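PDB 5DLL: aminopeptidase N from Francisella tularensis subsp. tularensis, which probably removes N-terminal amino acids from intracellular peptides, acting as a zinc-dependent metallopeptidase of the M1 family. Local coordinates for residues Glu310-Trp315 / Gln340-Asp345; Trp248-Asp251 / Leu255-Asp258; Asn281-Lys286 / Gln304-His309. All coordinates share one frame; numbering follows the deposited sequence.

Interaction 1: Glu310-Trp315 / Gln340-Asp345; sequences EYFHNW and QEFTSD. With ZN (zinc ion), chain B.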
loop_
_atom_site.group_PDB
_atom_site.type_symbol
_atom_site.label_atom_id
_atom_site.label_comp_id
_atom_site.label_asym_id
_atom_site.label_seq_id
_atom_site.Cartn_x
_atom_site.Cartn_y
_atom_site.Cartn_z
ATOM N N GLU A 310 -1.793 -9.632 -4.367
ATOM C CA GLU A 310 -3.030 -10.145 -4.936
ATOM C C GLU A 310 -3.048 -11.674 -4.940
ATOM O O GLU A 310 -4.105 -12.271 -4.717
ATOM C CB GLU A 310 -3.270 -9.587 -6.349
ATOM C CG GLU A 310 -3.341 -8.059 -6.450
ATOM C CD GLU A 310 -4.370 -7.409 -5.527
ATOM O OE1 GLU A 310 -5.421 -8.023 -5.249
ATOM O OE2 GLU A 310 -4.129 -6.264 -5.079
ATOM N N TYR A 311 -1.897 -12.312 -5.177
ATOM C CA TYR A 311 -1.825 -13.778 -5.116
ATOM C C TYR A 311 -2.127 -14.290 -3.698
ATOM O O TYR A 311 -2.780 -15.327 -3.526
ATOM C CB TYR A 311 -0.465 -14.322 -5.602
ATOM C CG TYR A 311 -0.337 -15.825 -5.394
ATOM C CD1 TYR A 311 -0.936 -16.723 -6.274
ATOM C CD2 TYR A 311 0.337 -16.346 -4.283
ATOM C CE1 TYR A 311 -0.852 -18.096 -6.070
ATOM C CE2 TYR A 311 0.424 -17.715 -4.071
ATOM C CZ TYR A 311 -0.171 -18.586 -4.966
ATOM O OH TYR A 311 -0.087 -19.945 -4.766
ATOM N N PHE A 312 -1.667 -13.554 -2.691
ATOM C CA PHE A 312 -1.832 -13.971 -1.297
ATOM C C PHE A 312 -3.293 -13.930 -0.853
ATOM O O PHE A 312 -3.694 -14.715 0.003
ATOM C CB PHE A 312 -0.922 -13.144 -0.375
ATOM C CG PHE A 312 0.537 -13.191 -0.767
ATOM C CD1 PHE A 312 1.110 -14.365 -1.258
ATOM C CD2 PHE A 312 1.338 -12.065 -0.656
ATOM C CE1 PHE A 312 2.436 -14.410 -1.636
ATOM C CE2 PHE A 312 2.670 -12.106 -1.029
ATOM C CZ PHE A 312 3.218 -13.280 -1.518
ATOM N N HIS A 313 -4.099 -13.057 -1.459
ATOM C CA HIS A 313 -5.552 -13.060 -1.207
ATOM C C HIS A 313 -6.210 -14.404 -1.506
ATOM O O HIS A 313 -7.240 -14.724 -0.915
ATOM C CB HIS A 313 -6.279 -11.977 -2.012
ATOM C CG HIS A 313 -6.263 -10.629 -1.369
ATOM N ND1 HIS A 313 -6.692 -10.415 -0.079
ATOM C CD2 HIS A 313 -5.876 -9.422 -1.843
ATOM C CE1 HIS A 313 -6.563 -9.135 0.219
ATOM N NE2 HIS A 313 -6.070 -8.511 -0.835
ATOM N N ASN A 314 -5.630 -15.181 -2.421
ATOM C CA ASN A 314 -6.178 -16.491 -2.776
ATOM C C ASN A 314 -6.588 -17.318 -1.562
ATOM O O ASN A 314 -7.598 -18.015 -1.605
ATOM C CB ASN A 314 -5.193 -17.297 -3.623
ATOM C CG ASN A 314 -5.829 -18.536 -4.218
ATOM O OD1 ASN A 314 -6.835 -18.441 -4.904
ATOM N ND2 ASN A 314 -5.247 -19.706 -3.954
ATOM N N TRP A 315 -5.799 -17.247 -0.494
ATOM C CA TRP A 315 -6.156 -17.900 0.767
ATOM C C TRP A 315 -6.753 -16.899 1.749
ATOM O O TRP A 315 -7.838 -17.127 2.273
ATOM C CB TRP A 315 -4.949 -18.637 1.375
ATOM C CG TRP A 315 -4.721 -19.964 0.718
ATOM C CD1 TRP A 315 -3.867 -20.232 -0.312
ATOM C CD2 TRP A 315 -5.394 -21.194 1.013
ATOM N NE1 TRP A 315 -3.958 -21.556 -0.670
ATOM C CE2 TRP A 315 -4.888 -22.170 0.128
ATOM C CE3 TRP A 315 -6.374 -21.567 1.942
ATOM C CZ2 TRP A 315 -5.325 -23.496 0.148
ATOM C CZ3 TRP A 315 -6.804 -22.885 1.962
ATOM C CH2 TRP A 315 -6.280 -23.833 1.072
ATOM N N GLN A 340 4.158 -7.676 2.878
ATOM C CA GLN A 340 5.330 -6.971 3.403
ATOM C C GLN A 340 6.362 -7.945 3.983
ATOM O O GLN A 340 7.552 -7.639 4.022
ATOM C CB GLN A 340 4.934 -5.859 4.386
ATOM C CG GLN A 340 4.209 -6.288 5.646
ATOM C CD GLN A 340 3.576 -5.112 6.384
ATOM O OE1 GLN A 340 3.223 -4.097 5.775
ATOM N NE2 GLN A 340 3.414 -5.249 7.703
ATOM N N GLU A 341 5.905 -9.124 4.402
ATOM C CA GLU A 341 6.801 -10.230 4.777
ATOM C C GLU A 341 7.448 -10.894 3.567
ATOM O O GLU A 341 8.594 -11.335 3.629
ATOM C CB GLU A 341 6.036 -11.297 5.564
ATOM C CG GLU A 341 5.704 -10.897 6.988
ATOM C CD GLU A 341 6.939 -10.737 7.844
ATOM O OE1 GLU A 341 7.858 -11.580 7.749
ATOM O OE2 GLU A 341 6.996 -9.760 8.615
ATOM N N PHE A 342 6.685 -10.994 2.486
ATOM C CA PHE A 342 7.159 -11.562 1.225
ATOM C C PHE A 342 8.277 -10.703 0.671
ATOM O O PHE A 342 9.357 -11.196 0.345
ATOM C CB PHE A 342 5.983 -11.633 0.247
ATOM C CG PHE A 342 6.366 -11.914 -1.181
ATOM C CD1 PHE A 342 7.083 -13.049 -1.518
ATOM C CD2 PHE A 342 5.936 -11.066 -2.205
ATOM C CE1 PHE A 342 7.405 -13.318 -2.840
ATOM C CE2 PHE A 342 6.251 -11.329 -3.527
ATOM C CZ PHE A 342 6.989 -12.458 -3.846
ATOM N N THR A 343 8.012 -9.405 0.584
ATOM C CA THR A 343 9.016 -8.447 0.146
ATOM C C THR A 343 10.248 -8.422 1.070
ATOM O O THR A 343 11.369 -8.267 0.590
ATOM C CB THR A 343 8.391 -7.049 -0.001
ATOM O OG1 THR A 343 7.492 -7.072 -1.112
ATOM C CG2 THR A 343 9.445 -5.975 -0.253
ATOM N N SER A 344 10.040 -8.596 2.375
ATOM C CA SER A 344 11.135 -8.589 3.351
ATOM C C SER A 344 12.115 -9.763 3.172
ATOM O O SER A 344 13.343 -9.577 3.195
ATOM C CB SER A 344 10.566 -8.597 4.771
ATOM O OG SER A 344 9.916 -7.380 5.066
ATOM N N ASP A 345 11.568 -10.964 2.997
ATOM C CA ASP A 345 12.378 -12.169 2.792
ATOM C C ASP A 345 13.206 -12.127 1.503
ATOM O O ASP A 345 14.404 -12.396 1.530
ATOM C CB ASP A 345 11.487 -13.418 2.788
ATOM C CG ASP A 345 10.832 -13.685 4.143
ATOM O OD1 ASP A 345 11.341 -13.187 5.176
ATOM O OD2 ASP A 345 9.805 -14.404 4.169
HETATM ZN ZN ZN B . -5.819 -6.393 -1.128
#
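The ring of F342 offers one face to F312, whose CZ lies 3.4 Å above the ring plane, displaced toward its rim. F342 in turn meets the edge of F312, where F342 CD2 sits in the plane of that ring. F312 CE1 also lies at the edge of the neighbouring Y311 ring, in its plane. The two phenylalanines thus form a T-shaped (edge-to-face) pair, with centroids 5.1 Å apart and planes at 81°. F312 CE2 carries the rest of the contact, reaching 3.6 Å from F342 CB. The first torsions aim the rings at each other: CG of F312 is anti to its carbonyl carbon (chi1 -55°), while CG of F342 swings anti to its amide nitrogen (chi1 167°).

Here the buried pair joins the HExxH helix to helix 328-346, the pairing that supplies the zinc ligands in this M1 peptidase. Residues 310-312 belong to the first of these, and 340-345 lies farther along the second, which carries E332. H313 holds the zinc ion through NE2 at 2.2 Å, pointing elsewhere than its neighbour F312, and H309 and E332 complete the protein ligands.

Within 340-345, S344 folds its hydroxyl back onto its own helix, where OG donates to Q340 O at 2.6 Å; the same carbonyl also accepts the amide of S344. On this helix the carboxylate of E341 forms salt bridges with R252, R349 and R401, and D345 pairs with R252 and R349, accepting in addition a hydrogen bond from W248.

Interaction 2: Trp248-Asp251 / Leu255-Asp258; sequences WDED and LEYD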
loop_
_atom_site.group_PDB
_atom_site.type_symbol
_atom_site.label_atom_id
_atom_site.label_comp_id
_atom_site.label_asym_id
_atom_site.label_seq_id
_atom_site.Cartn_x
_atom_site.Cartn_y
_atom_site.Cartn_z
ATOM N N TRP A 248 6.977 -18.858 -2.349
ATOM C CA TRP A 248 7.145 -18.289 -1.017
ATOM C C TRP A 248 5.989 -18.665 -0.106
ATOM O O TRP A 248 6.167 -18.853 1.099
ATOM C CB TRP A 248 7.261 -16.770 -1.095
ATOM C CG TRP A 248 7.366 -16.121 0.244
ATOM C CD1 TRP A 248 8.495 -15.952 0.986
ATOM C CD2 TRP A 248 6.296 -15.552 1.005
ATOM N NE1 TRP A 248 8.197 -15.309 2.164
ATOM C CE2 TRP A 248 6.851 -15.050 2.199
ATOM C CE3 TRP A 248 4.920 -15.410 0.789
ATOM C CZ2 TRP A 248 6.079 -14.414 3.176
ATOM C CZ3 TRP A 248 4.154 -14.781 1.767
ATOM C CH2 TRP A 248 4.738 -14.292 2.942
ATOM N N ASP A 249 4.804 -18.767 -0.692
ATOM C CA ASP A 249 3.612 -19.114 0.056
ATOM C C ASP A 249 3.702 -20.574 0.477
ATOM O O ASP A 249 3.380 -20.908 1.625
ATOM C CB ASP A 249 2.356 -18.868 -0.789
ATOM C CG ASP A 249 1.217 -18.243 0.007
ATOM O OD1 ASP A 249 1.304 -18.161 1.252
ATOM O OD2 ASP A 249 0.220 -17.820 -0.621
ATOM N N GLU A 250 4.152 -21.431 -0.444
ATOM C CA GLU A 250 4.412 -22.842 -0.127
ATOM C C GLU A 250 5.480 -22.977 0.954
ATOM O O GLU A 250 5.256 -23.616 1.983
ATOM C CB GLU A 250 4.853 -23.620 -1.369
ATOM C CG GLU A 250 3.734 -23.912 -2.353
ATOM C CD GLU A 250 4.202 -24.675 -3.579
ATOM O OE1 GLU A 250 5.401 -24.625 -3.907
ATOM O OE2 GLU A 250 3.364 -25.329 -4.229
ATOM N N ASP A 251 6.637 -22.362 0.721
ATOM C CA ASP A 251 7.773 -22.497 1.633
ATOM C C ASP A 251 7.449 -21.984 3.035
ATOM O O ASP A 251 7.571 -22.721 4.002
ATOM C CB ASP A 251 9.014 -21.775 1.081
ATOM C CG ASP A 251 9.661 -22.512 -0.100
ATOM O OD1 ASP A 251 9.338 -23.697 -0.350
ATOM O OD2 ASP A 251 10.510 -21.897 -0.782
ATOM N N LEU A 255 1.022 -22.968 1.963
ATOM C CA LEU A 255 -0.171 -22.712 1.163
ATOM C C LEU A 255 0.092 -22.974 -0.314
ATOM O O LEU A 255 0.844 -22.244 -0.974
ATOM C CB LEU A 255 -0.659 -21.276 1.369
ATOM C CG LEU A 255 -1.093 -20.972 2.807
ATOM C CD1 LEU A 255 -1.376 -19.487 2.992
ATOM C CD2 LEU A 255 -2.297 -21.814 3.209
ATOM N N GLU A 256 -0.545 -24.030 -0.809
ATOM C CA GLU A 256 -0.468 -24.437 -2.202
ATOM C C GLU A 256 -1.659 -23.867 -2.990
ATOM O O GLU A 256 -2.789 -23.812 -2.487
ATOM C CB GLU A 256 -0.472 -25.968 -2.260
ATOM C CG GLU A 256 0.040 -26.566 -3.559
ATOM C CD GLU A 256 -0.025 -28.082 -3.567
ATOM O OE1 GLU A 256 0.092 -28.698 -2.483
ATOM O OE2 GLU A 256 -0.189 -28.660 -4.662
ATOM N N TYR A 257 -1.405 -23.452 -4.230
ATOM C CA TYR A 257 -2.474 -23.000 -5.121
ATOM C C TYR A 257 -3.499 -24.118 -5.297
ATOM O O TYR A 257 -3.152 -25.297 -5.258
ATOM C CB TYR A 257 -1.906 -22.569 -6.476
ATOM C CG TYR A 257 -2.913 -21.893 -7.395
ATOM C CD1 TYR A 257 -3.565 -20.719 -7.012
ATOM C CD2 TYR A 257 -3.197 -22.415 -8.654
ATOM C CE1 TYR A 257 -4.481 -20.098 -7.851
ATOM C CE2 TYR A 257 -4.109 -21.800 -9.503
ATOM C CZ TYR A 257 -4.747 -20.643 -9.095
ATOM O OH TYR A 257 -5.643 -20.032 -9.935
ATOM N N ASP A 258 -4.755 -23.739 -5.506
ATOM C CA ASP A 258 -5.877 -24.684 -5.436
ATOM C C ASP A 258 -6.549 -25.038 -6.783
ATOM O O ASP A 258 -7.407 -25.925 -6.828
ATOM C CB ASP A 258 -6.916 -24.179 -4.415
ATOM C CG ASP A 258 -7.255 -22.694 -4.579
ATOM O OD1 ASP A 258 -6.531 -21.968 -5.300
ATOM O OD2 ASP A 258 -8.253 -22.252 -3.972
#
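L255 turns back against the last turns of the helix it follows, and L255 N donates to D249 O at 3.1 Å. The N-H points almost straight at the oxygen (175°), yet it arrives from above the carbonyl plane, about 50° out of it. This bond spans six residues, more than the regular helical step, and the helix also widens into a pi-type turn at 249-251. Close by, L255 O approaches E250 N at a poor angle and makes no second bond.

The packed side of the contact is where D249 lies obliquely across L255. Its OD1 touches CD1 of the leucine at 3.5 Å and also nears CB, so that aliphatic carbons border a carboxylate whose charge is met by a salt bridge from OD1 to R338. L255 sets CG anti to its carbonyl carbon, beside the backbone N, which puts CD1 against that oxygen. L255 also packs on R338 and W315.

Toward E256, which is partly exposed, the fit is looser. E250 lays a single oxygen, OE2, 3.6 Å from E256 CG, and the two extended acids turn their carboxylate planes 82° apart. Their OE2 atoms stay 4.9 Å from each other. Both are hydrogen-bonded, E250 to Y213 and the K216 amide, E256 to S217 and T215, which may ease the proximity of like charges.

In the M1 catalytic domain, helix 236-253 connects, along the chain, the adjacent parallel strands 220-227 and 261-267. The turn at L255 therefore belongs to a beta-alpha-beta crossover, at the point where the chain leaves the helix to re-enter the sheet.

Interaction 3: Asn281-Lys286 / Gln304-His309; sequences NIFNTK and QSVVGH. With ZN (zinc ion), chain B.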
loop_
_atom_site.group_PDB
_atom_site.type_symbol
_atom_site.label_atom_id
_atom_site.label_comp_id
_atom_site.label_asym_id
_atom_site.label_seq_id
_atom_site.Cartn_x
_atom_site.Cartn_y
_atom_site.Cartn_z
ATOM N N ASN A 281 -6.720 -12.486 -11.567
ATOM C CA ASN A 281 -6.395 -11.177 -11.043
ATOM C C ASN A 281 -6.376 -10.197 -12.201
ATOM O O ASN A 281 -6.058 -10.571 -13.333
ATOM C CB ASN A 281 -5.050 -11.208 -10.319
ATOM C CG ASN A 281 -5.071 -12.082 -9.074
ATOM O OD1 ASN A 281 -6.108 -12.637 -8.695
ATOM N ND2 ASN A 281 -3.921 -12.200 -8.422
ATOM N N ILE A 282 -6.758 -8.956 -11.925
ATOM C CA ILE A 282 -6.805 -7.916 -12.942
ATOM C C ILE A 282 -6.027 -6.734 -12.403
ATOM O O ILE A 282 -6.165 -6.371 -11.233
ATOM C CB ILE A 282 -8.257 -7.511 -13.290
ATOM C CG1 ILE A 282 -9.056 -8.741 -13.743
ATOM C CG2 ILE A 282 -8.282 -6.451 -14.391
ATOM C CD1 ILE A 282 -10.441 -8.431 -14.279
ATOM N N PHE A 283 -5.199 -6.150 -13.263
ATOM C CA PHE A 283 -4.314 -5.060 -12.872
ATOM C C PHE A 283 -4.368 -3.951 -13.900
ATOM O O PHE A 283 -4.649 -4.193 -15.073
ATOM C CB PHE A 283 -2.856 -5.531 -12.796
ATOM C CG PHE A 283 -2.594 -6.594 -11.768
ATOM C CD1 PHE A 283 -2.796 -7.933 -12.072
ATOM C CD2 PHE A 283 -2.104 -6.262 -10.510
ATOM C CE1 PHE A 283 -2.539 -8.923 -11.132
ATOM C CE2 PHE A 283 -1.844 -7.249 -9.567
ATOM C CZ PHE A 283 -2.067 -8.580 -9.877
ATOM N N ASN A 284 -4.081 -2.739 -13.439
ATOM C CA ASN A 284 -3.713 -1.640 -14.312
ATOM C C ASN A 284 -2.376 -2.017 -14.932
ATOM O O ASN A 284 -1.517 -2.567 -14.234
ATOM C CB ASN A 284 -3.568 -0.358 -13.487
ATOM C CG ASN A 284 -3.675 0.901 -14.321
ATOM O OD1 ASN A 284 -3.169 0.980 -15.441
ATOM N ND2 ASN A 284 -4.336 1.903 -13.764
ATOM N N THR A 285 -2.190 -1.744 -16.223
ATOM C CA THR A 285 -0.928 -2.101 -16.893
ATOM C C THR A 285 0.291 -1.425 -16.269
ATOM O O THR A 285 1.360 -2.024 -16.210
ATOM C CB THR A 285 -0.935 -1.787 -18.404
ATOM O OG1 THR A 285 -1.528 -0.505 -18.640
ATOM C CG2 THR A 285 -1.701 -2.850 -19.168
ATOM N N LYS A 286 0.133 -0.193 -15.793
ATOM C CA LYS A 286 1.267 0.556 -15.244
ATOM C C LYS A 286 1.848 -0.058 -13.969
ATOM O O LYS A 286 3.000 0.217 -13.633
ATOM C CB LYS A 286 0.903 2.030 -15.002
ATOM C CG LYS A 286 -0.087 2.286 -13.877
ATOM C CD LYS A 286 -0.102 3.758 -13.487
ATOM C CE LYS A 286 -1.223 4.057 -12.504
ATOM N NZ LYS A 286 -1.035 5.352 -11.796
ATOM N N GLN A 304 6.678 -6.741 -8.073
ATOM C CA GLN A 304 6.736 -7.963 -7.281
ATOM C C GLN A 304 5.731 -7.930 -6.131
ATOM O O GLN A 304 4.970 -8.875 -5.946
ATOM C CB GLN A 304 8.154 -8.151 -6.728
ATOM C CG GLN A 304 8.428 -9.524 -6.130
ATOM C CD GLN A 304 9.687 -9.556 -5.280
ATOM O OE1 GLN A 304 9.880 -8.718 -4.394
ATOM N NE2 GLN A 304 10.544 -10.534 -5.540
ATOM N N SER A 305 5.751 -6.832 -5.373
ATOM C CA SER A 305 4.867 -6.617 -4.214
ATOM C C SER A 305 3.388 -6.620 -4.588
ATOM O O SER A 305 2.551 -7.191 -3.879
ATOM C CB SER A 305 5.199 -5.272 -3.555
ATOM O OG SER A 305 4.258 -4.944 -2.550
ATOM N N VAL A 306 3.087 -5.946 -5.693
ATOM C CA VAL A 306 1.732 -5.851 -6.224
ATOM C C VAL A 306 1.200 -7.240 -6.594
ATOM O O VAL A 306 0.139 -7.658 -6.124
ATOM C CB VAL A 306 1.707 -4.911 -7.455
ATOM C CG1 VAL A 306 0.432 -5.077 -8.264
ATOM C CG2 VAL A 306 1.888 -3.462 -7.021
ATOM N N VAL A 307 1.952 -7.948 -7.433
ATOM C CA VAL A 307 1.575 -9.290 -7.864
ATOM C C VAL A 307 1.477 -10.203 -6.644
ATOM O O VAL A 307 0.525 -10.975 -6.507
ATOM C CB VAL A 307 2.595 -9.872 -8.874
ATOM C CG1 VAL A 307 2.316 -11.346 -9.153
ATOM C CG2 VAL A 307 2.586 -9.077 -10.175
ATOM N N GLY A 308 2.471 -10.109 -5.764
ATOM C CA GLY A 308 2.479 -10.872 -4.526
ATOM C C GLY A 308 1.188 -10.694 -3.756
ATOM O O GLY A 308 0.463 -11.661 -3.511
ATOM N N HIS A 309 0.895 -9.445 -3.402
ATOM C CA HIS A 309 -0.252 -9.115 -2.566
ATOM C C HIS A 309 -1.542 -9.750 -3.069
ATOM O O HIS A 309 -2.301 -10.329 -2.295
ATOM C CB HIS A 309 -0.418 -7.598 -2.492
ATOM C CG HIS A 309 -1.651 -7.159 -1.768
ATOM N ND1 HIS A 309 -1.623 -6.657 -0.486
ATOM C CD2 HIS A 309 -2.949 -7.145 -2.148
ATOM C CE1 HIS A 309 -2.851 -6.352 -0.107
ATOM N NE2 HIS A 309 -3.676 -6.642 -1.097
HETATM ZN ZN ZN B . -5.819 -6.393 -1.128
#
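The zinc-binding helix of the M1 catalytic domain rests on its beta-sheet through F283, a residue of strand 280-284 whose ring meets V306 and V307. The closest approach is made by one methyl: V306 CG1 lies 3.4 Å from F283 CE2 and 3.6 Å from F283 CD2. It reaches the ring obliquely, and the phenylalanine and the valine run alongside one another, pointing opposite ways. With chi1 at 164°, V306 holds CG1 anti to its backbone nitrogen, which sends this branch to the phenylalanine. V307 takes part through its backbone, its CA standing 4.2 Å from F283 CZ, while its side chain turns to A241 and V242 of helix 236-253.

F283 sits on an inner strand of the sheet, between the parallel strand 261-267 and the antiparallel strand 274-275. Backbone hydrogen bonds tie F283 to V265 and V267.

Just under one turn beyond V306 the same helix presents H309, the first histidine of the HExxH sequence and a ligand of the zinc ion. Its CG is anti to the backbone nitrogen (chi1 174°), and NE2 reaches the metal at 2.2 Å. The other imidazole nitrogen, ND1, is hydrogen-bonded to D339 OD1, a second-shell carboxylate that fixes the rotation of the ring and may make it a more electron-rich ligand. The rings of H309 and H313 meet with their planes at about 80°.

Overall arrangement
Followed from the N terminus, the three contacts come in series, with no nesting or crossing. Interaction 2 closes the shortest loop, at the exit from helix 236-253. Interaction 3 then bridges the 17 residues between 281-286 and 304-309, and interaction 1 closes over the 24 residues between 310-315 and 340-345. Interactions 3 and 1 share helix 297-312 and the zinc ion, and E310 CG packs 3.6 Å from F283 CE2 where they meet. Interaction 1 also touches interaction 2, through D345 with W248 and N314 with D258. Interactions 2 and 3 do not touch. Together they tie sheet, crossover helix and both zinc-binding helices into one domain.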